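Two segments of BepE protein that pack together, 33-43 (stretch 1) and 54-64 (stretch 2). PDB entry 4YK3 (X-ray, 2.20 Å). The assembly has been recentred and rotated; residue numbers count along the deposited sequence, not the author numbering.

Stretch 1, residues 33-43: LVQAYQQEVMH
Stretch 2 (54-64) VLKEKMQEVLQ

Two helical segments of BepE pack nearly antiparallel, their axes 156° apart in direction and 11.0 Å apart at closest approach. Stretch 1 is helical throughout (V41 N to Y37 O, 2.8 Å); in stretch 2 the helix runs 56-64 with L55 as N-cap, and its last turn loosens, L63 N to M59 O being a weak 3.3 Å bond. Register pairs V34 with L63 (CA to CA 9.3 Å), Q38 with M59 (CA to CA 7.4 Å) and M42 with L55 (CA to CA 7.3 Å), so the helices splay toward the V34 end. M59 (chi m, t, m) is the main bump: its thioether enters the hollow bordered by Q38, V41 and M42, with SD 3.5 Å from V41 CG1, and CE 4.1 Å from M42 CG and 3.7 Å from Q38 NE2. V41 (t) also meets L55 (m, t), CG1 to CD1 4.1 Å. At the wider end, V34 (t) and L63 (m, t) still touch, CG1 to CD2 4.0 Å. M42 (m, t, p) lays CE 3.6 Å from the aliphatic CD of K56 (m, t, p, t). No direct hydrogen bond crosses; one water bridges instead, accepting from Q38 NE2 (3.0 Å) and Q60 NE2 (3.1 Å) and donating to K56 O (2.7 Å). Q38 (t, m) is steadied by Q39 NE2 donating to Q38 OE1, 2.6 Å.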

ATOM      1  N   LEU A  33       5.553  -2.155 -10.976  1.00 48.81           N
ATOM      2  CA  LEU A  33       4.952  -2.895  -9.878  1.00 48.94           C
ATOM      3  C   LEU A  33       4.558  -1.969  -8.721  1.00 44.61           C
ATOM      4  O   LEU A  33       3.523  -2.155  -8.086  1.00 42.83           O
ATOM      5  CB  LEU A  33       5.899  -3.968  -9.368  1.00 44.11           C
ATOM      6  CG  LEU A  33       6.372  -5.002 -10.378  1.00 57.35           C
ATOM      7  CD1 LEU A  33       7.380  -5.902  -9.698  1.00 52.23           C
ATOM      8  CD2 LEU A  33       5.187  -5.802 -10.895  1.00 66.20           C
ATOM      9  N   VAL A  34       5.399  -0.983  -8.440  1.00 49.70           N
ATOM     10  CA  VAL A  34       5.147  -0.076  -7.330  1.00 46.65           C
ATOM     11  C   VAL A  34       3.880   0.710  -7.607  1.00 46.38           C
ATOM     12  O   VAL A  34       2.998   0.799  -6.754  1.00 49.91           O
ATOM     13  CB  VAL A  34       6.355   0.843  -7.100  1.00 47.02           C
ATOM     14  CG1 VAL A  34       5.999   2.013  -6.161  1.00 43.62           C
ATOM     15  CG2 VAL A  34       7.512   0.019  -6.557  1.00 41.20           C
ATOM     16  N   GLN A  35       3.778   1.247  -8.818  1.00 45.47           N
ATOM     17  CA  GLN A  35       2.587   1.981  -9.222  1.00 45.33           C
ATOM     18  C   GLN A  35       1.334   1.112  -9.177  1.00 49.67           C
ATOM     19  O   GLN A  35       0.311   1.528  -8.643  1.00 49.39           O
ATOM     20  CB  GLN A  35       2.759   2.554 -10.627  1.00 45.79           C
ATOM     21  CG  GLN A  35       3.495   3.870 -10.654  1.00 57.07           C
ATOM     22  CD  GLN A  35       3.492   4.502 -12.039  1.00 77.30           C
ATOM     23  OE1 GLN A  35       2.926   3.950 -12.985  1.00 82.51           O
ATOM     24  NE2 GLN A  35       4.126   5.667 -12.162  1.00 83.81           N
ATOM     25  N   ALA A  36       1.421  -0.088  -9.746  1.00 51.61           N
ATOM     26  CA  ALA A  36       0.277  -0.987  -9.823  1.00 46.03           C
ATOM     27  C   ALA A  36      -0.254  -1.344  -8.435  1.00 44.34           C
ATOM     28  O   ALA A  36      -1.464  -1.312  -8.195  1.00 43.95           O
ATOM     29  CB  ALA A  36       0.656  -2.251 -10.593  1.00 44.87           C
ATOM     30  N   TYR A  37       0.646  -1.683  -7.518  1.00 42.62           N
ATOM     31  CA  TYR A  37       0.230  -2.017  -6.159  1.00 37.62           C
ATOM     32  C   TYR A  37      -0.306  -0.799  -5.405  1.00 40.13           C
ATOM     33  O   TYR A  37      -1.247  -0.917  -4.632  1.00 38.68           O
ATOM     34  CB  TYR A  37       1.386  -2.643  -5.376  1.00 35.32           C
ATOM     35  CG  TYR A  37       1.555  -4.124  -5.653  1.00 40.25           C
ATOM     36  CD1 TYR A  37       0.533  -5.010  -5.377  1.00 40.77           C
ATOM     37  CD2 TYR A  37       2.732  -4.633  -6.197  1.00 40.33           C
ATOM     38  CE1 TYR A  37       0.658  -6.355  -5.629  1.00 40.18           C
ATOM     39  CE2 TYR A  37       2.872  -6.002  -6.443  1.00 44.97           C
ATOM     40  CZ  TYR A  37       1.827  -6.849  -6.164  1.00 40.27           C
ATOM     41  OH  TYR A  37       1.922  -8.199  -6.398  1.00 47.28           O
ATOM     42  N   GLN A  38       0.310   0.360  -5.624  1.00 41.67           N
ATOM     43  CA  GLN A  38      -0.162   1.598  -5.027  1.00 39.13           C
ATOM     44  C   GLN A  38      -1.627   1.822  -5.386  1.00 43.26           C
ATOM     45  O   GLN A  38      -2.468   2.028  -4.501  1.00 38.90           O
ATOM     46  CB  GLN A  38       0.692   2.777  -5.494  1.00 43.43           C
ATOM     47  CG  GLN A  38       0.520   4.057  -4.682  1.00 54.56           C
ATOM     48  CD  GLN A  38      -0.630   4.902  -5.170  1.00 65.96           C
ATOM     49  OE1 GLN A  38      -1.182   4.646  -6.238  1.00 69.57           O
ATOM     50  NE2 GLN A  38      -1.001   5.920  -4.391  1.00 67.73           N
ATOM     51  N   GLN A  39      -1.926   1.771  -6.683  1.00 36.48           N
ATOM     52  CA  GLN A  39      -3.301   1.875  -7.156  1.00 37.54           C
ATOM     53  C   GLN A  39      -4.216   0.807  -6.559  1.00 45.41           C
ATOM     54  O   GLN A  39      -5.391   1.069  -6.277  1.00 45.76           O
ATOM     55  CB  GLN A  39      -3.351   1.795  -8.674  1.00 42.17           C
ATOM     56  CG  GLN A  39      -2.793   3.025  -9.359  1.00 56.18           C
ATOM     57  CD  GLN A  39      -3.530   4.290  -8.955  1.00 64.42           C
ATOM     58  OE1 GLN A  39      -4.665   4.524  -9.377  1.00 65.14           O
ATOM     59  NE2 GLN A  39      -2.887   5.116  -8.135  1.00 66.26           N
ATOM     60  N   GLU A  40      -3.671  -0.388  -6.361  1.00 41.29           N
ATOM     61  CA  GLU A  40      -4.420  -1.492  -5.763  1.00 41.16           C
ATOM     62  C   GLU A  40      -4.778  -1.210  -4.304  1.00 38.23           C
ATOM     63  O   GLU A  40      -5.906  -1.444  -3.863  1.00 36.44           O
ATOM     64  CB  GLU A  40      -3.602  -2.783  -5.854  1.00 44.94           C
ATOM     65  CG  GLU A  40      -4.411  -4.029  -5.669  1.00 57.75           C
ATOM     66  CD  GLU A  40      -5.232  -4.365  -6.891  1.00 59.32           C
ATOM     67  OE1 GLU A  40      -4.875  -3.875  -7.978  1.00 56.92           O
ATOM     68  OE2 GLU A  40      -6.227  -5.114  -6.754  1.00 58.36           O
ATOM     69  N   VAL A  41      -3.793  -0.729  -3.550  1.00 35.42           N
ATOM     70  CA  VAL A  41      -4.015  -0.332  -2.172  1.00 35.04           C
ATOM     71  C   VAL A  41      -5.124   0.724  -2.104  1.00 38.81           C
ATOM     72  O   VAL A  41      -6.001   0.626  -1.259  1.00 38.57           O
ATOM     73  CB  VAL A  41      -2.704   0.177  -1.533  1.00 36.63           C
ATOM     74  CG1 VAL A  41      -2.971   0.872  -0.192  1.00 33.11           C
ATOM     75  CG2 VAL A  41      -1.727  -0.986  -1.345  1.00 31.34           C
ATOM     76  N   MET A  42      -5.097   1.721  -2.993  1.00 33.62           N
ATOM     77  CA  MET A  42      -6.099   2.785  -2.914  1.00 42.90           C
ATOM     78  C   MET A  42      -7.495   2.245  -3.193  1.00 48.71           C
ATOM     79  O   MET A  42      -8.473   2.683  -2.578  1.00 40.58           O
ATOM     80  CB  MET A  42      -5.789   3.923  -3.889  1.00 40.79           C
ATOM     81  CG  MET A  42      -4.495   4.652  -3.579  1.00 49.69           C
ATOM     82  SD  MET A  42      -4.124   5.942  -4.773  1.00 56.55           S
ATOM     83  CE  MET A  42      -5.570   6.998  -4.613  1.00 56.76           C
ATOM     84  N   HIS A  43      -7.588   1.317  -4.140  1.00 41.61           N
ATOM     85  CA  HIS A  43      -8.877   0.717  -4.459  1.00 42.43           C
ATOM     86  C   HIS A  43      -9.465   0.041  -3.220  1.00 42.39           C
ATOM     87  O   HIS A  43     -10.617   0.255  -2.863  1.00 41.33           O
ATOM     88  CB  HIS A  43      -8.741  -0.298  -5.594  1.00 42.64           C
ATOM     89  CG  HIS A  43      -9.977  -1.110  -5.821  1.00 44.46           C
ATOM     90  ND1 HIS A  43     -11.056  -0.638  -6.536  1.00 56.78           N
ATOM     91  CD2 HIS A  43     -10.310  -2.358  -5.417  1.00 46.39           C
ATOM     92  CE1 HIS A  43     -11.998  -1.563  -6.570  1.00 57.33           C
ATOM     93  NE2 HIS A  43     -11.570  -2.618  -5.900  1.00 52.31           N
ATOM     94  N   VAL A  54      -6.673   7.074   2.264  1.00 35.80           N
ATOM     95  CA  VAL A  54      -6.322   6.925   3.666  1.00 38.49           C
ATOM     96  C   VAL A  54      -4.854   6.525   3.872  1.00 38.60           C
ATOM     97  O   VAL A  54      -4.202   6.983   4.804  1.00 37.62           O
ATOM     98  CB  VAL A  54      -7.279   5.920   4.322  1.00 40.16           C
ATOM     99  CG1 VAL A  54      -6.760   5.516   5.624  1.00 48.01           C
ATOM    100  CG2 VAL A  54      -8.633   6.565   4.488  1.00 42.61           C
ATOM    101  N   LEU A  55      -4.319   5.700   2.980  1.00 36.39           N
ATOM    102  CA  LEU A  55      -2.931   5.279   3.115  1.00 32.46           C
ATOM    103  C   LEU A  55      -1.982   5.971   2.131  1.00 38.72           C
ATOM    104  O   LEU A  55      -0.805   5.591   2.014  1.00 40.95           O
ATOM    105  CB  LEU A  55      -2.840   3.759   2.939  1.00 33.06           C
ATOM    106  CG  LEU A  55      -3.358   2.948   4.123  1.00 33.58           C
ATOM    107  CD1 LEU A  55      -3.203   1.463   3.857  1.00 27.67           C
ATOM    108  CD2 LEU A  55      -2.610   3.347   5.384  1.00 30.10           C
ATOM    109  N   LYS A  56      -2.471   6.973   1.414  1.00 48.33           N
ATOM    110  CA  LYS A  56      -1.642   7.574   0.367  1.00 56.44           C
ATOM    111  C   LYS A  56      -0.343   8.177   0.902  1.00 55.53           C
ATOM    112  O   LYS A  56       0.752   7.914   0.366  1.00 53.09           O
ATOM    113  CB  LYS A  56      -2.428   8.634  -0.390  1.00 62.44           C
ATOM    114  CG  LYS A  56      -3.367   8.043  -1.427  1.00 63.47           C
ATOM    115  CD  LYS A  56      -3.835   9.136  -2.353  1.00 66.01           C
ATOM    116  CE  LYS A  56      -2.654   9.879  -2.901  1.00 61.98           C
ATOM    117  NZ  LYS A  56      -3.055  10.828  -3.982  1.00 77.06           N
ATOM    118  N   GLU A  57      -0.471   8.965   1.958  1.00 51.63           N
ATOM    119  CA  GLU A  57       0.674   9.612   2.588  1.00 54.99           C
ATOM    120  C   GLU A  57       1.709   8.593   3.084  1.00 59.31           C
ATOM    121  O   GLU A  57       2.910   8.728   2.823  1.00 56.91           O
ATOM    122  CB  GLU A  57       0.195  10.487   3.742  1.00 66.44           C
ATOM    123  CG  GLU A  57       1.263  11.342   4.394  1.00 69.52           C
ATOM    124  CD  GLU A  57       0.660  12.435   5.261  1.00 77.36           C
ATOM    125  OE1 GLU A  57      -0.060  12.106   6.231  1.00 77.45           O
ATOM    126  OE2 GLU A  57       0.888  13.623   4.951  1.00 85.55           O
ATOM    127  N   LYS A  58       1.241   7.563   3.780  1.00 51.83           N
ATOM    128  CA  LYS A  58       2.140   6.564   4.329  1.00 52.74           C
ATOM    129  C   LYS A  58       2.828   5.752   3.230  1.00 54.00           C
ATOM    130  O   LYS A  58       3.956   5.317   3.405  1.00 49.39           O
ATOM    131  CB  LYS A  58       1.398   5.633   5.289  1.00 51.80           C
ATOM    132  CG  LYS A  58       1.030   6.293   6.621  1.00 66.50           C
ATOM    133  CD  LYS A  58       1.049   5.304   7.779  1.00 70.45           C
ATOM    134  CE  LYS A  58       0.742   5.998   9.101  1.00 83.20           C
ATOM    135  NZ  LYS A  58       0.950   5.106  10.281  1.00 86.65           N
ATOM    136  N   MET A  59       2.150   5.538   2.107  1.00 46.73           N
ATOM    137  CA  MET A  59       2.773   4.822   1.008  1.00 49.17           C
ATOM    138  C   MET A  59       3.886   5.671   0.394  1.00 51.85           C
ATOM    139  O   MET A  59       4.912   5.135  -0.020  1.00 50.42           O
ATOM    140  CB  MET A  59       1.742   4.424  -0.050  1.00 44.48           C
ATOM    141  CG  MET A  59       0.956   3.169   0.317  1.00 41.47           C
ATOM    142  SD  MET A  59       0.006   2.566  -1.077  1.00 42.39           S
ATOM    143  CE  MET A  59      -1.225   3.881  -1.283  1.00 40.02           C
ATOM    144  N   GLN A  60       3.686   6.988   0.356  1.00 54.04           N
ATOM    145  CA  GLN A  60       4.733   7.894  -0.111  1.00 58.18           C
ATOM    146  C   GLN A  60       5.897   7.847   0.859  1.00 60.66           C
ATOM    147  O   GLN A  60       7.056   7.851   0.450  1.00 59.40           O
ATOM    148  CB  GLN A  60       4.224   9.329  -0.257  1.00 67.13           C
ATOM    149  CG  GLN A  60       3.281   9.542  -1.435  1.00 79.46           C
ATOM    150  CD  GLN A  60       3.930   9.215  -2.769  1.00 93.47           C
ATOM    151  OE1 GLN A  60       4.921   9.837  -3.163  1.00100.67           O
ATOM    152  NE2 GLN A  60       3.379   8.223  -3.467  1.00 92.31           N
ATOM    153  N   GLU A  61       5.588   7.776   2.148  1.00 59.66           N
ATOM    154  CA  GLU A  61       6.635   7.759   3.162  1.00 58.15           C
ATOM    155  C   GLU A  61       7.489   6.512   3.037  1.00 60.81           C
ATOM    156  O   GLU A  61       8.705   6.558   3.221  1.00 59.34           O
ATOM    157  CB  GLU A  61       6.033   7.862   4.563  1.00 59.88           C
ATOM    158  CG  GLU A  61       5.694   9.302   4.935  1.00 69.45           C
ATOM    159  CD  GLU A  61       4.746   9.421   6.117  1.00 74.80           C
ATOM    160  OE1 GLU A  61       4.373   8.380   6.707  1.00 72.47           O
ATOM    161  OE2 GLU A  61       4.379  10.566   6.450  1.00 79.77           O
ATOM    162  N   VAL A  62       6.854   5.399   2.687  1.00 53.62           N
ATOM    163  CA  VAL A  62       7.579   4.159   2.525  1.00 53.15           C
ATOM    164  C   VAL A  62       8.575   4.247   1.356  1.00 58.15           C
ATOM    165  O   VAL A  62       9.674   3.721   1.457  1.00 56.34           O
ATOM    166  CB  VAL A  62       6.604   2.993   2.366  1.00 51.08           C
ATOM    167  CG1 VAL A  62       7.328   1.735   1.919  1.00 50.78           C
ATOM    168  CG2 VAL A  62       5.879   2.757   3.691  1.00 49.50           C
ATOM    169  N   LEU A  63       8.218   4.932   0.273  1.00 55.46           N
ATOM    170  CA  LEU A  63       9.181   5.146  -0.813  1.00 60.39           C
ATOM    171  C   LEU A  63      10.465   5.785  -0.295  1.00 61.99           C
ATOM    172  O   LEU A  63      11.552   5.361  -0.669  1.00 62.63           O
ATOM    173  CB  LEU A  63       8.590   6.011  -1.933  1.00 64.15           C
ATOM    174  CG  LEU A  63       7.563   5.338  -2.845  1.00 66.37           C
ATOM    175  CD1 LEU A  63       7.241   6.211  -4.050  1.00 65.09           C
ATOM    176  CD2 LEU A  63       8.072   3.973  -3.294  1.00 66.00           C
ATOM    177  N   GLN A  64      10.344   6.777   0.583  1.00 61.83           N
ATOM    178  CA  GLN A  64      11.526   7.446   1.123  1.00 64.86           C
ATOM    179  C   GLN A  64      12.301   6.552   2.083  1.00 64.48           C
ATOM    180  O   GLN A  64      13.516   6.665   2.180  1.00 72.65           O
ATOM    181  CB  GLN A  64      11.143   8.757   1.826  1.00 66.79           C
ATOM    182  CG  GLN A  64      10.509   9.804   0.909  1.00 68.63           C
ATOM    183  CD  GLN A  64      11.385  10.172  -0.292  1.00 79.14           C
ATOM    184  OE1 GLN A  64      12.609  10.011  -0.268  1.00 81.71           O
ATOM    185  NE2 GLN A  64      10.755  10.668  -1.348  1.00 74.30           N
TER
HETATM  186  O   HOH W   1       0.815   7.039  -2.216  1.00 47.38           O